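Local atomic coordinates of quinoline 2-oxidoreductase small subunit (Pseudomonas putida, PDB entry 1T3Q), a protein that forms the iron-sulfur subunit of a molybdenum hydroxylase that oxidises quinoline, binding two [2Fe-2S] clusters that probably relay electrons from the molybdenum site to FAD. Residues S7-G18 with V22-D33. Sequence-based numbering, arbitrary orientation.
Sequences SQLMRISATING and VFYVEPRMHLAD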
# COMPACT_ATOMS: atom_id res chain seq x y z
N SER A 7 27.89 -12.85 -15.00
CA SER A 7 26.92 -11.71 -15.09
C SER A 7 26.59 -11.46 -16.54
O SER A 7 27.48 -11.35 -17.39
N GLN A 8 25.29 -11.40 -16.81
CA GLN A 8 24.76 -11.13 -18.12
C GLN A 8 24.34 -9.66 -18.11
O GLN A 8 23.86 -9.13 -19.12
CB GLN A 8 23.57 -12.05 -18.41
CG GLN A 8 23.92 -13.50 -18.15
CD GLN A 8 22.73 -14.42 -18.24
OE1 GLN A 8 22.44 -14.98 -19.30
NE2 GLN A 8 22.03 -14.57 -17.13
N LEU A 9 24.55 -9.01 -16.96
CA LEU A 9 24.22 -7.58 -16.74
C LEU A 9 25.37 -6.65 -17.09
O LEU A 9 26.52 -6.90 -16.73
CB LEU A 9 23.85 -7.32 -15.27
CG LEU A 9 22.38 -7.14 -14.84
CD1 LEU A 9 21.50 -8.12 -15.58
CD2 LEU A 9 22.25 -7.33 -13.33
N MET A 10 25.04 -5.56 -17.77
CA MET A 10 26.03 -4.58 -18.17
C MET A 10 25.88 -3.27 -17.40
O MET A 10 24.77 -2.78 -17.18
CB MET A 10 25.91 -4.31 -19.68
CG MET A 10 26.31 -5.50 -20.54
SD MET A 10 26.20 -5.15 -22.30
CE MET A 10 27.55 -3.97 -22.49
N ARG A 11 27.02 -2.71 -16.99
CA ARG A 11 27.05 -1.46 -16.23
C ARG A 11 26.88 -0.29 -17.19
O ARG A 11 27.76 -0.01 -18.00
CB ARG A 11 28.38 -1.35 -15.48
CG ARG A 11 28.53 -0.08 -14.65
CD ARG A 11 29.79 -0.16 -13.80
NE ARG A 11 29.96 1.00 -12.93
CZ ARG A 11 30.24 2.23 -13.37
NH1 ARG A 11 30.39 2.46 -14.67
NH2 ARG A 11 30.38 3.23 -12.50
N ILE A 12 25.75 0.40 -17.09
CA ILE A 12 25.49 1.53 -17.96
C ILE A 12 25.60 2.86 -17.23
O ILE A 12 25.02 3.04 -16.16
CB ILE A 12 24.09 1.42 -18.61
CG1 ILE A 12 23.97 0.09 -19.36
CG2 ILE A 12 23.86 2.60 -19.56
CD1 ILE A 12 25.06 -0.14 -20.40
N SER A 13 26.34 3.78 -17.82
CA SER A 13 26.55 5.10 -17.25
C SER A 13 25.87 6.15 -18.11
O SER A 13 26.22 6.35 -19.28
CB SER A 13 28.05 5.38 -17.15
OG SER A 13 28.30 6.66 -16.61
N ALA A 14 24.88 6.84 -17.54
CA ALA A 14 24.15 7.87 -18.27
C ALA A 14 23.63 8.94 -17.31
O ALA A 14 23.46 8.69 -16.12
CB ALA A 14 22.98 7.25 -19.03
N THR A 15 23.40 10.14 -17.83
CA THR A 15 22.87 11.20 -17.00
C THR A 15 21.35 11.18 -17.17
O THR A 15 20.85 11.22 -18.29
CB THR A 15 23.43 12.57 -17.42
OG1 THR A 15 24.85 12.57 -17.24
CG2 THR A 15 22.83 13.67 -16.58
N ILE A 16 20.63 11.10 -16.06
CA ILE A 16 19.18 11.07 -16.10
C ILE A 16 18.64 12.26 -15.33
O ILE A 16 18.86 12.38 -14.13
CB ILE A 16 18.64 9.76 -15.49
CG1 ILE A 16 19.25 8.56 -16.24
CG2 ILE A 16 17.11 9.73 -15.58
CD1 ILE A 16 18.81 7.20 -15.71
N ASN A 17 17.94 13.13 -16.04
CA ASN A 17 17.37 14.34 -15.47
C ASN A 17 18.41 15.19 -14.75
O ASN A 17 18.19 15.67 -13.64
CB ASN A 17 16.21 13.99 -14.54
CG ASN A 17 15.06 13.32 -15.28
OD1 ASN A 17 14.80 13.63 -16.44
ND2 ASN A 17 14.38 12.40 -14.61
N GLY A 18 19.56 15.35 -15.40
CA GLY A 18 20.63 16.16 -14.83
C GLY A 18 21.57 15.47 -13.86
O GLY A 18 22.62 16.02 -13.53
N VAL A 22 24.12 5.31 -12.67
CA VAL A 22 24.75 4.06 -13.05
C VAL A 22 23.75 2.96 -12.76
O VAL A 22 23.32 2.78 -11.62
CB VAL A 22 26.03 3.80 -12.22
CG1 VAL A 22 26.60 2.44 -12.58
CG2 VAL A 22 27.06 4.89 -12.49
N PHE A 23 23.36 2.22 -13.80
CA PHE A 23 22.41 1.13 -13.63
C PHE A 23 22.85 -0.11 -14.39
O PHE A 23 23.56 -0.02 -15.40
CB PHE A 23 21.00 1.58 -14.06
CG PHE A 23 20.94 2.18 -15.43
CD1 PHE A 23 20.70 1.38 -16.55
CD2 PHE A 23 21.12 3.55 -15.62
CE1 PHE A 23 20.65 1.94 -17.82
CE2 PHE A 23 21.07 4.12 -16.89
CZ PHE A 23 20.84 3.31 -18.00
N TYR A 24 22.43 -1.27 -13.90
CA TYR A 24 22.78 -2.54 -14.52
C TYR A 24 21.59 -3.14 -15.24
O TYR A 24 20.50 -3.25 -14.68
CB TYR A 24 23.29 -3.52 -13.47
CG TYR A 24 24.65 -3.13 -12.93
CD1 TYR A 24 24.79 -2.03 -12.08
CD2 TYR A 24 25.79 -3.82 -13.30
CE1 TYR A 24 26.04 -1.63 -11.62
CE2 TYR A 24 27.05 -3.43 -12.86
CZ TYR A 24 27.16 -2.34 -12.02
OH TYR A 24 28.41 -1.94 -11.59
N VAL A 25 21.81 -3.53 -16.49
CA VAL A 25 20.75 -4.09 -17.31
C VAL A 25 21.26 -5.14 -18.27
O VAL A 25 22.46 -5.22 -18.56
CB VAL A 25 20.06 -2.99 -18.16
CG1 VAL A 25 19.33 -2.01 -17.26
CG2 VAL A 25 21.10 -2.25 -19.00
N GLU A 26 20.34 -5.97 -18.76
CA GLU A 26 20.68 -6.99 -19.75
C GLU A 26 20.44 -6.32 -21.10
O GLU A 26 19.59 -5.44 -21.21
CB GLU A 26 19.76 -8.20 -19.63
CG GLU A 26 19.87 -8.96 -18.34
CD GLU A 26 19.02 -10.21 -18.34
OE1 GLU A 26 17.79 -10.10 -18.47
OE2 GLU A 26 19.60 -11.32 -18.24
N PRO A 27 21.18 -6.74 -22.14
CA PRO A 27 21.01 -6.15 -23.47
C PRO A 27 19.57 -6.29 -24.00
O PRO A 27 19.10 -5.43 -24.73
CB PRO A 27 22.01 -6.93 -24.32
CG PRO A 27 23.11 -7.25 -23.34
CD PRO A 27 22.33 -7.67 -22.11
N ARG A 28 18.90 -7.37 -23.60
CA ARG A 28 17.53 -7.65 -24.05
C ARG A 28 16.45 -6.70 -23.53
O ARG A 28 15.30 -6.79 -23.96
CB ARG A 28 17.13 -9.08 -23.67
CG ARG A 28 16.88 -9.29 -22.18
CD ARG A 28 16.52 -10.74 -21.86
NE ARG A 28 15.40 -11.22 -22.66
CZ ARG A 28 14.92 -12.46 -22.61
NH1 ARG A 28 13.90 -12.82 -23.37
NH2 ARG A 28 15.47 -13.36 -21.80
N MET A 29 16.80 -5.81 -22.61
CA MET A 29 15.83 -4.88 -22.05
C MET A 29 15.88 -3.53 -22.75
O MET A 29 16.97 -2.95 -22.90
CB MET A 29 16.09 -4.70 -20.55
CG MET A 29 15.14 -3.73 -19.85
SD MET A 29 15.40 -3.58 -18.07
CE MET A 29 14.35 -4.89 -17.46
N HIS A 30 14.73 -3.02 -23.19
CA HIS A 30 14.76 -1.71 -23.83
C HIS A 30 14.82 -0.61 -22.77
O HIS A 30 14.60 -0.86 -21.58
CB HIS A 30 13.58 -1.50 -24.81
CG HIS A 30 12.23 -1.83 -24.26
ND1 HIS A 30 11.71 -1.25 -23.12
CD2 HIS A 30 11.24 -2.61 -24.76
CE1 HIS A 30 10.46 -1.65 -22.95
NE2 HIS A 30 10.15 -2.47 -23.93
N LEU A 31 15.16 0.60 -23.20
CA LEU A 31 15.30 1.74 -22.30
C LEU A 31 14.05 2.09 -21.50
O LEU A 31 14.14 2.45 -20.33
CB LEU A 31 15.77 2.96 -23.10
CG LEU A 31 16.10 4.23 -22.30
CD1 LEU A 31 17.06 3.89 -21.17
CD2 LEU A 31 16.70 5.27 -23.24
N ALA A 32 12.88 1.97 -22.13
CA ALA A 32 11.63 2.26 -21.44
C ALA A 32 11.51 1.37 -20.20
O ALA A 32 11.27 1.86 -19.10
CB ALA A 32 10.44 2.03 -22.38
N ASP A 33 11.70 0.07 -20.37
CA ASP A 33 11.63 -0.87 -19.24
C ASP A 33 12.72 -0.59 -18.20
O ASP A 33 12.48 -0.68 -17.00
CB ASP A 33 11.75 -2.32 -19.73
CG ASP A 33 10.42 -2.91 -20.19
OD1 ASP A 33 10.43 -4.06 -20.69
OD2 ASP A 33 9.37 -2.25 -20.05
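Met10 pairs with Val25 and Ile12 with Phe23 as antiparallel hydrogen-bonded pairs joining strands 10-16 and 22-25, whose N-to-C directions make 144°, antiparallel with a marked twist; four backbone bonds link them, from Met10 N to Val25 O at 2.7 Å to Val25 N to Met10 O at 3.1 Å. On the sheet face that carries Ile12 and Val25, the Phe23 ring lies with one face against Ile12: Ile12 CB sits 4.0 Å from the ring centroid in a CH-pi contact, and Ile12 CG2 reaches Phe23 CZ at 3.5 Å. Having CG between its own backbone N and carbonyl carbon (chi1 53°) turns the ring back toward strand 10-16, where Ile16 CD1 approaches Phe23 CE2 at 4.0 Å and Ala14 CB also comes near. Ile12 CG1 meets Val25 CG2 nearly at a right angle. Replacing Phe23 with alanine would probably leave Ile12 and Ile16 without the ring between them and open a gap toward Val38 of helix 31-39. On the other face, Arg11 runs extended from CG to NE across the Tyr24 ring; its CA lies over the ring face, and Arg11 CD comes to 3.2 Å from Tyr24 OH. The guanidinium plane stands 85° to that ring, with Val22 CG1 over one guanidinium face. Where the strands end toward Glu26, Met10 SD touches Pro27 CG; Met10 also packs on Tyr8, and Pro27 on Phe6, of the medium subunit. The chain then passes through a type I turn, Glu26 to Met29, to helix 31-39, where His30 ND1 caps the helix by accepting from Asp33 N. This beta hairpin followed by a helix packed on one sheet face is the opening of the beta-grasp fold of plant-type [2Fe-2S] ferredoxin domains.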